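Long-range contacts in YlmD (Geobacillus stearothermophilus, PDB 6T1B), which catalyses the phosphorolysis of adenosine, inosine and S-methyl-5'-thioadenosine to the free base and a ribose 1-phosphate, and also deaminates adenosine, using a catalytic zinc ion: residues A[113-117]-A[268-272]; A[146-150]-A[190-195]; A[176-182]-A[216-220]. All coordinates share one frame; numbering follows the deposited sequence.

In the fold
Contact 3 is the most deeply set of the three, its centre about 12 Å from the centre of the chain, whereas contacts 1 and 2 each lie about 17 Å out, partly buried. Contacts 2 and 3 touch: L217 packs on V191 and L195, and L219 on T149 and on the backbone N of W146, so helices 146-150 and 189-195 share neighbours with the 176-182 loop. Contact 1 lies about 28 Å from contact 3 between centres and ties the 113-117 loop to the end of strand 264-269. Its chemistry is backbone, guanidinium and water; contact 2 relies on an indole packed by aliphatic groups and a guanidinium, and contact 3 on a buried lysine and two waters.

Contact 1 of 3, residues A[113-117]-A[268-272]; sequences DEAGV and IGRRE
G116 N donates to R270 O across 2.7 Å, and the bond is nearly straight, with 177° at the hydrogen and a C=O...N angle of 164°. The A115 methyl lies against 268-272: CB is 3.6 Å from R270 O and 3.7 Å from R271 O. The same methyl sits over one face of the R270 guanidinium, while D113 O lies at the edge of that group, near its plane, 3.2 Å from R270 NH2. The arginine reaches this position because its chain bends at chi3 (-60°), which turns the guanidinium back along 113-115. E272 brings OE1 near G116 CA; its carboxylate has a salt bridge to K90 through OE2.

Water 1 accepts from R270 N at 2.9 Å and donates to E114 O and V117 O, though it has more acceptors within reach than protons to give. Water 2 takes the proton of R270 NE, also at 2.9 Å, and reaches E114 O as well. Farther out, G116 O accepts from R93, and I268 pairs through its backbone with L119, the sheet neighbour that follows this loop.

Both segments have a glycine where a CB would collide: on G269 with V117 O, and on G116 with E272 OE1 and, whatever E272 does, with the preceding carbonyl oxygen, A115 O. With one direct bond and two waters spanning the gap, the loop between strands 109-112 and 118-123 is held chiefly through backbone polar groups; one guanidinium face lies against the A115 methyl, and NE links to E114 through water 2.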
loop_
_atom_site.group_PDB
_atom_site.type_symbol
_atom_site.label_atom_id
_atom_site.label_comp_id
_atom_site.label_asym_id
_atom_site.label_seq_id
_atom_site.Cartn_x
_atom_site.Cartn_y
_atom_site.Cartn_z
ATOM N N ASP A 113 7.819 -14.861 3.072
ATOM C CA ASP A 113 8.255 -15.797 2.050
ATOM C C ASP A 113 7.433 -17.083 2.051
ATOM O O ASP A 113 7.779 -18.039 1.366
ATOM C CB ASP A 113 9.764 -16.064 2.132
ATOM C CG ASP A 113 10.174 -16.792 3.391
ATOM O OD1 ASP A 113 9.301 -17.117 4.200
ATOM O OD2 ASP A 113 11.391 -17.037 3.569
ATOM N N GLU A 114 6.297 -17.089 2.747
ATOM C CA GLU A 114 5.437 -18.256 2.822
ATOM C C GLU A 114 4.182 -18.045 1.994
ATOM O O GLU A 114 3.698 -16.921 1.862
ATOM C CB GLU A 114 5.049 -18.555 4.278
ATOM C CG GLU A 114 6.252 -18.785 5.168
ATOM C CD GLU A 114 5.923 -19.237 6.572
ATOM O OE1 GLU A 114 6.886 -19.436 7.341
ATOM O OE2 GLU A 114 4.733 -19.395 6.918
ATOM N N ALA A 115 3.659 -19.132 1.435
ATOM C CA ALA A 115 2.342 -19.092 0.819
ATOM C C ALA A 115 1.250 -19.210 1.883
ATOM O O ALA A 115 1.493 -19.614 3.024
ATOM C CB ALA A 115 2.186 -20.206 -0.211
ATOM N N GLY A 116 0.028 -18.867 1.491
ATOM C CA GLY A 116 -1.086 -18.990 2.415
ATOM C C GLY A 116 -1.224 -17.858 3.403
ATOM O O GLY A 116 -1.981 -17.979 4.370
ATOM N N VAL A 117 -0.564 -16.731 3.168
ATOM C CA VAL A 117 -0.532 -15.598 4.081
ATOM C C VAL A 117 -0.844 -14.358 3.254
ATOM O O VAL A 117 -0.060 -13.987 2.374
ATOM C CB VAL A 117 0.855 -15.465 4.743
ATOM C CG1 VAL A 117 0.914 -14.238 5.612
ATOM C CG2 VAL A 117 1.165 -16.718 5.524
ATOM N N ILE A 268 -1.500 -8.552 -0.803
ATOM C CA ILE A 268 -0.662 -9.431 -1.618
ATOM C C ILE A 268 -0.389 -10.718 -0.851
ATOM O O ILE A 268 -0.098 -10.706 0.353
ATOM C CB ILE A 268 0.632 -8.719 -2.065
ATOM C CG1 ILE A 268 1.434 -9.573 -3.055
ATOM C CG2 ILE A 268 1.527 -8.348 -0.869
ATOM C CD1 ILE A 268 2.556 -8.803 -3.765
ATOM N N GLY A 269 -0.426 -11.833 -1.572
ATOM C CA GLY A 269 -0.140 -13.136 -0.997
ATOM C C GLY A 269 -0.015 -14.160 -2.103
ATOM O O GLY A 269 -0.328 -13.875 -3.264
ATOM N N ARG A 270 0.446 -15.342 -1.738
ATOM C CA ARG A 270 0.530 -16.459 -2.665
ATOM C C ARG A 270 -0.356 -17.584 -2.178
ATOM O O ARG A 270 -0.421 -17.857 -0.981
ATOM C CB ARG A 270 1.974 -16.915 -2.813
ATOM C CG ARG A 270 2.807 -15.868 -3.512
ATOM C CD ARG A 270 4.203 -16.335 -3.832
ATOM N NE ARG A 270 4.949 -16.714 -2.638
ATOM C CZ ARG A 270 5.257 -17.966 -2.306
ATOM N NH1 ARG A 270 4.882 -18.975 -3.086
ATOM N NH2 ARG A 270 5.954 -18.219 -1.207
ATOM N N ARG A 271 -1.040 -18.230 -3.118
ATOM C CA ARG A 271 -1.926 -19.325 -2.764
ATOM C C ARG A 271 -1.129 -20.574 -2.420
ATOM O O ARG A 271 -0.119 -20.883 -3.056
ATOM C CB ARG A 271 -2.851 -19.642 -3.935
ATOM C CG ARG A 271 -3.744 -18.507 -4.344
ATOM C CD ARG A 271 -4.822 -19.003 -5.325
ATOM N NE ARG A 271 -5.609 -17.872 -5.789
ATOM C CZ ARG A 271 -6.585 -17.299 -5.085
ATOM N NH1 ARG A 271 -6.919 -17.785 -3.901
ATOM N NH2 ARG A 271 -7.243 -16.263 -5.585
ATOM N N GLU A 272 -1.628 -21.310 -1.425
ATOM C CA GLU A 272 -1.114 -22.612 -1.022
ATOM C C GLU A 272 -1.915 -23.675 -1.766
ATOM O O GLU A 272 -3.148 -23.703 -1.665
ATOM C CB GLU A 272 -1.346 -22.750 0.479
ATOM C CG GLU A 272 -0.241 -23.398 1.268
ATOM C CD GLU A 272 -0.435 -23.201 2.760
ATOM O OE1 GLU A 272 -1.519 -22.710 3.160
ATOM O OE2 GLU A 272 0.493 -23.517 3.534
HETATM O O HOH W 1 1.359 -15.726 0.971
HETATM O O HOH W 2 5.066 -15.207 -0.156
#

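Contact 2 of 3, residues A[146-150]-A[190-195]; sequences WRGTA and RVVDSL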
loop_
_atom_site.group_PDB
_atom_site.type_symbol
_atom_site.label_atom_id
_atom_site.label_comp_id
_atom_site.label_asym_id
_atom_site.label_seq_id
_atom_site.Cartn_x
_atom_site.Cartn_y
_atom_site.Cartn_z
ATOM N N TRP A 146 3.618 10.730 3.629
ATOM C CA TRP A 146 4.819 11.560 3.612
ATOM C C TRP A 146 5.786 11.165 4.729
ATOM O O TRP A 146 7.012 11.200 4.538
ATOM C CB TRP A 146 4.481 13.061 3.616
ATOM C CG TRP A 146 4.088 13.679 4.938
ATOM C CD1 TRP A 146 2.832 13.908 5.389
ATOM C CD2 TRP A 146 4.971 14.176 5.945
ATOM N NE1 TRP A 146 2.867 14.495 6.626
ATOM C CE2 TRP A 146 4.174 14.684 6.984
ATOM C CE3 TRP A 146 6.360 14.242 6.065
ATOM C CZ2 TRP A 146 4.715 15.247 8.127
ATOM C CZ3 TRP A 146 6.898 14.806 7.210
ATOM C CH2 TRP A 146 6.073 15.300 8.224
ATOM N N ARG A 147 5.266 10.795 5.901
ATOM C CA ARG A 147 6.148 10.502 7.026
ATOM C C ARG A 147 6.933 9.216 6.783
ATOM O O ARG A 147 8.157 9.166 7.008
ATOM C CB ARG A 147 5.344 10.389 8.314
ATOM C CG ARG A 147 4.768 11.682 8.769
ATOM C CD ARG A 147 4.279 11.538 10.184
ATOM N NE ARG A 147 3.472 12.686 10.555
ATOM C CZ ARG A 147 3.930 13.761 11.180
ATOM N NH1 ARG A 147 3.091 14.744 11.451
ATOM N NH2 ARG A 147 5.210 13.850 11.531
ATOM N N GLY A 148 6.250 8.175 6.318
ATOM C CA GLY A 148 6.928 6.920 6.034
ATOM C C GLY A 148 7.914 7.057 4.892
ATOM O O GLY A 148 8.980 6.435 4.897
ATOM N N THR A 149 7.576 7.882 3.899
ATOM C CA THR A 149 8.507 8.166 2.810
ATOM C C THR A 149 9.725 8.916 3.328
ATOM O O THR A 149 10.863 8.594 2.971
ATOM C CB THR A 149 7.791 8.959 1.716
ATOM O OG1 THR A 149 6.648 8.222 1.247
ATOM C CG2 THR A 149 8.689 9.197 0.525
ATOM N N ALA A 150 9.511 9.896 4.205
ATOM C CA ALA A 150 10.633 10.624 4.804
ATOM C C ALA A 150 11.501 9.682 5.635
ATOM O O ALA A 150 12.715 9.900 5.761
ATOM C CB ALA A 150 10.107 11.773 5.671
ATOM N N ARG A 190 7.856 22.198 5.426
ATOM C CA ARG A 190 8.175 21.171 6.410
ATOM C C ARG A 190 8.193 19.794 5.761
ATOM O O ARG A 190 9.128 19.006 5.962
ATOM C CB ARG A 190 7.147 21.226 7.540
ATOM C CG ARG A 190 7.402 20.273 8.687
ATOM C CD ARG A 190 6.717 18.937 8.466
ATOM N NE ARG A 190 5.260 18.993 8.582
ATOM C CZ ARG A 190 4.585 18.708 9.694
ATOM N NH1 ARG A 190 3.260 18.761 9.706
ATOM N NH2 ARG A 190 5.236 18.363 10.796
ATOM N N VAL A 191 7.160 19.483 4.978
ATOM C CA VAL A 191 7.084 18.164 4.365
ATOM C C VAL A 191 8.209 17.977 3.355
ATOM O O VAL A 191 8.949 16.988 3.407
ATOM C CB VAL A 191 5.700 17.932 3.738
ATOM C CG1 VAL A 191 5.699 16.635 2.934
ATOM C CG2 VAL A 191 4.657 17.873 4.819
ATOM N N VAL A 192 8.359 18.912 2.419
ATOM C CA VAL A 192 9.374 18.697 1.393
ATOM C C VAL A 192 10.766 18.667 2.019
ATOM O O VAL A 192 11.626 17.877 1.608
ATOM C CB VAL A 192 9.244 19.699 0.231
ATOM C CG1 VAL A 192 7.887 19.512 -0.469
ATOM C CG2 VAL A 192 9.426 21.114 0.698
ATOM N N ASP A 193 10.999 19.501 3.046
ATOM C CA ASP A 193 12.299 19.505 3.710
ATOM C C ASP A 193 12.610 18.151 4.341
ATOM O O ASP A 193 13.773 17.728 4.371
ATOM C CB ASP A 193 12.356 20.609 4.770
ATOM C CG ASP A 193 12.454 21.992 4.167
ATOM O OD1 ASP A 193 12.834 22.102 2.985
ATOM O OD2 ASP A 193 12.161 22.974 4.880
ATOM N N SER A 194 11.593 17.469 4.870
ATOM C CA SER A 194 11.820 16.152 5.445
ATOM C C SER A 194 12.107 15.110 4.372
ATOM O O SER A 194 12.733 14.084 4.667
ATOM C CB SER A 194 10.601 15.715 6.262
ATOM O OG SER A 194 9.546 15.300 5.407
ATOM N N LEU A 195 11.645 15.340 3.145
ATOM C CA LEU A 195 11.881 14.405 2.062
ATOM C C LEU A 195 13.206 14.622 1.361
ATOM O O LEU A 195 13.781 13.648 0.846
ATOM C CB LEU A 195 10.756 14.488 1.022
ATOM C CG LEU A 195 9.366 14.114 1.517
ATOM C CD1 LEU A 195 8.311 14.420 0.472
ATOM C CD2 LEU A 195 9.299 12.633 1.888
HETATM O O HOH W 3 14.015 12.593 6.679
#
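W146 meets V191 by CH-pi packing: V191 CG2 stands 4.0 Å from the centroid of the five-membered ring, close to the ring normal, while CG1 touches W146 CB at 3.8 Å. R147 CG covers the opposite face of the indole. With chi1 at 79°, W146 CG lies between the backbone N and the carbonyl carbon, turning the ring across to helix 189-195.

R190 folds back through bends at chi2 and chi3, bringing one guanidinium face over W146 CZ2. The two planes are 42° apart, with R190 CD 3.7 Å from W146 CH2.

Among polar groups, S194 OG lies at the ring edge, 3.2 Å from W146 CZ3, but gives its proton to V191 O at 2.7 Å within its own helix. Water 3 bridges A150 O and S194 O.

Aliphatic contact fills the other end, where L195 CD2 meets T149 CG2 and A150. An alanine in place of W146 would probably open a gap beside V191 and leave the R190 guanidinium without the indole atoms CZ2 and CH2 it rests on.

The catalytic zinc site adjoins this contact: the side chains of R147 and its ligand H81 are about 4 Å apart, those of W146 and its ligand C126 about 7 Å. The helical segments run in roughly the same direction, at 25°, with axes 9.3 Å apart. Strand 214-217 underlies V191 and L195 through L217, and helix 219-229 packs against T149.

Contact 3 of 3, residues A[176-182]-A[216-220]; sequences IGPAIGP and ALDLK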
loop_
_atom_site.group_PDB
_atom_site.type_symbol
_atom_site.label_atom_id
_atom_site.label_comp_id
_atom_site.label_asym_id
_atom_site.label_seq_id
_atom_site.Cartn_x
_atom_site.Cartn_y
_atom_site.Cartn_z
ATOM N N ILE A 176 3.721 0.373 -7.596
ATOM C CA ILE A 176 3.269 1.495 -6.780
ATOM C C ILE A 176 1.822 1.725 -7.173
ATOM O O ILE A 176 1.534 1.968 -8.354
ATOM C CB ILE A 176 4.153 2.722 -7.016
ATOM C CG1 ILE A 176 5.539 2.471 -6.425
ATOM C CG2 ILE A 176 3.531 3.973 -6.428
ATOM C CD1 ILE A 176 6.577 3.452 -6.873
ATOM N N GLY A 177 0.913 1.572 -6.225
ATOM C CA GLY A 177 -0.500 1.547 -6.522
ATOM C C GLY A 177 -1.168 2.902 -6.466
ATOM O O GLY A 177 -0.512 3.937 -6.274
ATOM N N PRO A 178 -2.485 2.909 -6.656
ATOM C CA PRO A 178 -3.263 4.156 -6.604
ATOM C C PRO A 178 -3.054 4.904 -5.297
ATOM O O PRO A 178 -3.068 4.312 -4.216
ATOM C CB PRO A 178 -4.705 3.666 -6.750
ATOM C CG PRO A 178 -4.584 2.397 -7.533
ATOM C CD PRO A 178 -3.329 1.750 -7.001
ATOM N N ALA A 179 -2.919 6.219 -5.411
ATOM C CA ALA A 179 -2.594 7.085 -4.288
ATOM C C ALA A 179 -2.912 8.501 -4.710
ATOM O O ALA A 179 -3.258 8.762 -5.863
ATOM C CB ALA A 179 -1.127 6.939 -3.888
ATOM N N ILE A 180 -2.824 9.431 -3.770
ATOM C CA ILE A 180 -3.129 10.809 -4.107
ATOM C C ILE A 180 -2.020 11.352 -5.002
ATOM O O ILE A 180 -0.833 11.125 -4.756
ATOM C CB ILE A 180 -3.330 11.648 -2.838
ATOM C CG1 ILE A 180 -3.956 12.988 -3.183
ATOM C CG2 ILE A 180 -2.042 11.783 -2.077
ATOM C CD1 ILE A 180 -4.355 13.785 -1.970
ATOM N N GLY A 181 -2.407 12.076 -6.041
ATOM C CA GLY A 181 -1.459 12.641 -6.971
ATOM C C GLY A 181 -1.130 14.081 -6.651
ATOM O O GLY A 181 -1.783 14.733 -5.837
ATOM N N PRO A 182 -0.096 14.607 -7.317
ATOM C CA PRO A 182 0.268 16.013 -7.121
ATOM C C PRO A 182 -0.798 16.943 -7.629
ATOM O O PRO A 182 -0.821 18.119 -7.242
ATOM C CB PRO A 182 1.571 16.158 -7.912
ATOM C CG PRO A 182 1.524 15.054 -8.934
ATOM C CD PRO A 182 0.771 13.921 -8.288
ATOM N N ALA A 216 3.081 21.044 -4.842
ATOM C CA ALA A 216 2.375 19.874 -5.334
ATOM C C ALA A 216 3.312 18.677 -5.274
ATOM O O ALA A 216 4.343 18.666 -5.970
ATOM C CB ALA A 216 1.930 20.121 -6.770
ATOM N N LEU A 217 2.980 17.692 -4.457
ATOM C CA LEU A 217 3.895 16.609 -4.128
ATOM C C LEU A 217 3.440 15.313 -4.770
ATOM O O LEU A 217 2.258 14.961 -4.686
ATOM C CB LEU A 217 3.969 16.442 -2.614
ATOM C CG LEU A 217 4.726 15.240 -2.067
ATOM C CD1 LEU A 217 6.163 15.274 -2.518
ATOM C CD2 LEU A 217 4.644 15.232 -0.574
ATOM N N ASP A 218 4.382 14.602 -5.387
ATOM C CA ASP A 218 4.135 13.312 -6.046
ATOM C C ASP A 218 4.810 12.228 -5.195
ATOM O O ASP A 218 5.991 11.909 -5.400
ATOM C CB ASP A 218 4.683 13.327 -7.460
ATOM C CG ASP A 218 4.309 12.078 -8.244
ATOM O OD1 ASP A 218 4.472 12.111 -9.489
ATOM O OD2 ASP A 218 3.855 11.094 -7.626
ATOM N N LEU A 219 4.079 11.690 -4.215
ATOM C CA LEU A 219 4.648 10.660 -3.354
ATOM C C LEU A 219 4.951 9.381 -4.125
ATOM O O LEU A 219 5.840 8.626 -3.730
ATOM C CB LEU A 219 3.728 10.346 -2.177
ATOM C CG LEU A 219 3.757 11.313 -1.002
ATOM C CD1 LEU A 219 2.739 10.843 0.027
ATOM C CD2 LEU A 219 5.134 11.442 -0.393
ATOM N N LYS A 220 4.215 9.099 -5.198
ATOM C CA LYS A 220 4.527 7.912 -5.983
ATOM C C LYS A 220 5.939 8.038 -6.538
ATOM O O LYS A 220 6.756 7.118 -6.419
ATOM C CB LYS A 220 3.540 7.748 -7.135
ATOM C CG LYS A 220 2.123 7.412 -6.741
ATOM C CD LYS A 220 1.284 7.279 -8.004
ATOM C CE LYS A 220 -0.167 7.145 -7.673
ATOM N NZ LYS A 220 -0.941 7.426 -8.902
HETATM O O HOH W 4 1.442 12.536 -3.807
HETATM O O HOH W 5 1.682 10.609 -6.296
#
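K220 begins its path against I176: CB and CG both lie beside I176 CG2, the CG contact being 3.7 Å. Its CG is anti to the carbonyl carbon (chi1 -68°), and beyond CG the chain is fully extended, carrying it along the 176-182 loop. CD passes G177 O at 4.2 Å. CE comes closer, 3.5 Å from G177 O, and also touches A179 N and the A179 methyl. NZ ends beside the A179 backbone, and its hydrogen bonds go to S240 O and R242 O.

At the other end, P182 packs on the strand. P182 CA makes a CA-H...O contact with L217 O at 3.3 Å, bent to 121° at the hydrogen. Its ring lies side by side with D218, CG being 3.9 Å from D218 CB, and A216 CB rests 3.4 Å from P182 O.

Between these ends two waters join the two segments through I180 O. Water 4 also reaches L217 O and accepts from L219 N; water 5 reaches D218 OD2 at 2.6 Å and accepts from K220 N, though each has more acceptors in reach than protons. D218 is the N-cap of helix 219-229, and OD2 accepts from E221 N.

The loop leads into C183 and C184, ligands of the second, probably structural zinc, which lies near G181. K220 ties helix 219-229 to the residues before C243 by its ammonium and packs on the loop by its methylenes, while waters 4 and 5 link I180 O to the helix start; the carbonyl dipoles around NZ are likely to favour its charged form.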